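Aldo-keto reductase family 1, member B4 (Aldose reductase) (PDB 4HBK) probably catalyses the NADPH-dependent reduction of aldehydes such as sugars to the corresponding alcohols, as aldose reductases of the aldo/keto reductase family do. Local coordinates at residues A[271-275]-A[300-306]. Residues are numbered along the deposited sequence; the frame is centred on the assembly and turned at random.
Sequences KTPAQ and ENFQVFD
A single hydroxyl caps one helix and grips a glutamate of another: Thr-272 OG1 donates to Glu-300 OE2 at 2.7 Å, meeting it from above the carboxylate plane. The same hydroxyl accepts from Gln-275 N, so a threonine suits this place, where one small group must both give and take a hydrogen bond. Glu-300 reaches across because CG stands anti to its backbone N (chi1 161°) and the chain stays extended beyond it. A water links OE2 to Ala-274 N, one of the backbone amides of the first helical turn, and the partial positive charge of that helix start would favour an ionised carboxylate. The methyl of Ala-274 lies beside the carboxylate, its CB 3.4 Å from Glu-300 OE2.

Gln-275 completes a capping box with Thr-272, its OE1 accepting from Thr-272 N at 3.0 Å. The other half of its amide crosses the contact: Gln-275 NE2 donates to Glu-300 O at 2.9 Å, the acceptor lying in the amide plane of Gln-275, while Gln-303 N reaches that carbonyl from the opposite face. A glutamine suits this place because its amide offers an acceptor to the cap and a donor to Glu-300 O. In the eight-stranded parallel barrel of the aldo/keto reductases, these are helices 273-283 and 295-302, before and after strand 287-288, and the contact is structural packing away from the predicted proton donor Tyr-82.

An inverse gamma turn is centred on Gln-303. The backbone O of Gln-303 receives Lys-271 NZ at 2.7 Å, and the ammonium also forms a salt bridge to the syn lone pair of Asp-306 OD1. Bends at chi2 and chi3 fold the lysine back toward both acceptors. Deeper in, Val-304 CG1 lies against Gln-275 CG at 3.9 Å, and Leu-278 and Leu-282 continue this apolar side.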
# COMPACT_ATOMS: atom_id res chain seq x y z
N LYS A 271 20.65 0.03 -16.06
CA LYS A 271 20.03 -0.07 -14.75
C LYS A 271 19.67 -1.52 -14.56
O LYS A 271 19.78 -2.32 -15.49
CB LYS A 271 18.76 0.80 -14.67
CG LYS A 271 18.95 2.27 -15.06
CD LYS A 271 19.68 3.05 -13.99
CE LYS A 271 18.91 3.04 -12.67
NZ LYS A 271 19.50 3.98 -11.67
N THR A 272 19.23 -1.87 -13.35
CA THR A 272 18.80 -3.23 -13.05
C THR A 272 17.33 -3.44 -13.40
O THR A 272 16.55 -2.48 -13.48
CB THR A 272 18.96 -3.55 -11.57
OG1 THR A 272 17.96 -2.86 -10.82
CG2 THR A 272 20.36 -3.16 -11.08
N PRO A 273 16.95 -4.70 -13.60
CA PRO A 273 15.57 -5.07 -13.91
C PRO A 273 14.56 -4.49 -12.90
O PRO A 273 13.56 -3.93 -13.32
CB PRO A 273 15.60 -6.59 -13.83
CG PRO A 273 16.98 -6.95 -14.22
CD PRO A 273 17.84 -5.88 -13.61
N ALA A 274 14.82 -4.63 -11.61
CA ALA A 274 13.91 -4.11 -10.60
C ALA A 274 13.74 -2.61 -10.78
O ALA A 274 12.65 -2.07 -10.62
CB ALA A 274 14.43 -4.41 -9.20
N GLN A 275 14.83 -1.95 -11.14
CA GLN A 275 14.80 -0.51 -11.34
C GLN A 275 13.94 -0.10 -12.55
O GLN A 275 13.24 0.92 -12.51
CB GLN A 275 16.24 0.03 -11.44
CG GLN A 275 16.90 0.15 -10.07
CD GLN A 275 18.43 0.21 -10.14
OE1 GLN A 275 19.02 0.20 -11.22
NE2 GLN A 275 19.07 0.28 -8.98
N GLU A 300 19.05 -0.78 -4.00
CA GLU A 300 18.78 -0.83 -5.43
C GLU A 300 17.41 -0.23 -5.80
O GLU A 300 17.31 0.58 -6.72
CB GLU A 300 18.90 -2.28 -5.92
CG GLU A 300 18.24 -2.58 -7.24
CD GLU A 300 18.40 -4.05 -7.67
OE1 GLU A 300 19.18 -4.80 -7.03
OE2 GLU A 300 17.74 -4.45 -8.65
N ASN A 301 16.37 -0.60 -5.06
CA ASN A 301 15.02 -0.13 -5.36
C ASN A 301 14.90 1.39 -5.35
O ASN A 301 14.02 1.97 -5.98
CB ASN A 301 14.00 -0.73 -4.38
CG ASN A 301 13.78 -2.22 -4.60
OD1 ASN A 301 14.16 -2.76 -5.63
ND2 ASN A 301 13.16 -2.88 -3.62
N PHE A 302 15.80 2.05 -4.62
CA PHE A 302 15.69 3.50 -4.44
C PHE A 302 16.37 4.28 -5.57
O PHE A 302 16.11 5.46 -5.75
CB PHE A 302 16.28 3.90 -3.08
CG PHE A 302 15.97 5.32 -2.66
CD1 PHE A 302 14.69 5.66 -2.21
CD2 PHE A 302 16.95 6.30 -2.66
CE1 PHE A 302 14.40 6.97 -1.82
CE2 PHE A 302 16.68 7.60 -2.26
CZ PHE A 302 15.40 7.94 -1.84
N GLN A 303 17.24 3.62 -6.35
CA GLN A 303 17.97 4.34 -7.39
C GLN A 303 17.19 4.34 -8.70
O GLN A 303 17.61 3.74 -9.69
CB GLN A 303 19.36 3.72 -7.62
CG GLN A 303 20.06 3.21 -6.36
CD GLN A 303 20.26 4.29 -5.31
OE1 GLN A 303 20.52 5.45 -5.63
NE2 GLN A 303 20.14 3.91 -4.04
N VAL A 304 16.04 5.01 -8.71
CA VAL A 304 15.15 4.98 -9.86
C VAL A 304 14.78 6.37 -10.36
O VAL A 304 13.77 6.54 -11.04
CB VAL A 304 13.85 4.23 -9.53
CG1 VAL A 304 14.12 2.75 -9.33
CG2 VAL A 304 13.20 4.82 -8.28
N PHE A 305 15.58 7.38 -10.00
CA PHE A 305 15.22 8.76 -10.30
C PHE A 305 16.22 9.47 -11.21
O PHE A 305 16.24 10.70 -11.25
CB PHE A 305 15.06 9.58 -9.00
CG PHE A 305 13.95 9.08 -8.12
CD1 PHE A 305 12.63 9.26 -8.48
CD2 PHE A 305 14.24 8.43 -6.93
CE1 PHE A 305 11.61 8.80 -7.67
CE2 PHE A 305 13.23 7.96 -6.12
CZ PHE A 305 11.91 8.14 -6.49
N ASP A 306 17.03 8.71 -11.93
CA ASP A 306 18.05 9.33 -12.79
C ASP A 306 18.03 8.81 -14.23
O ASP A 306 19.04 8.83 -14.92
CB ASP A 306 19.44 9.14 -12.19
CG ASP A 306 19.83 7.69 -12.07
OD1 ASP A 306 18.99 6.81 -12.35
OD2 ASP A 306 20.99 7.42 -11.67
O HOH W 1 16.89 -6.17 -10.32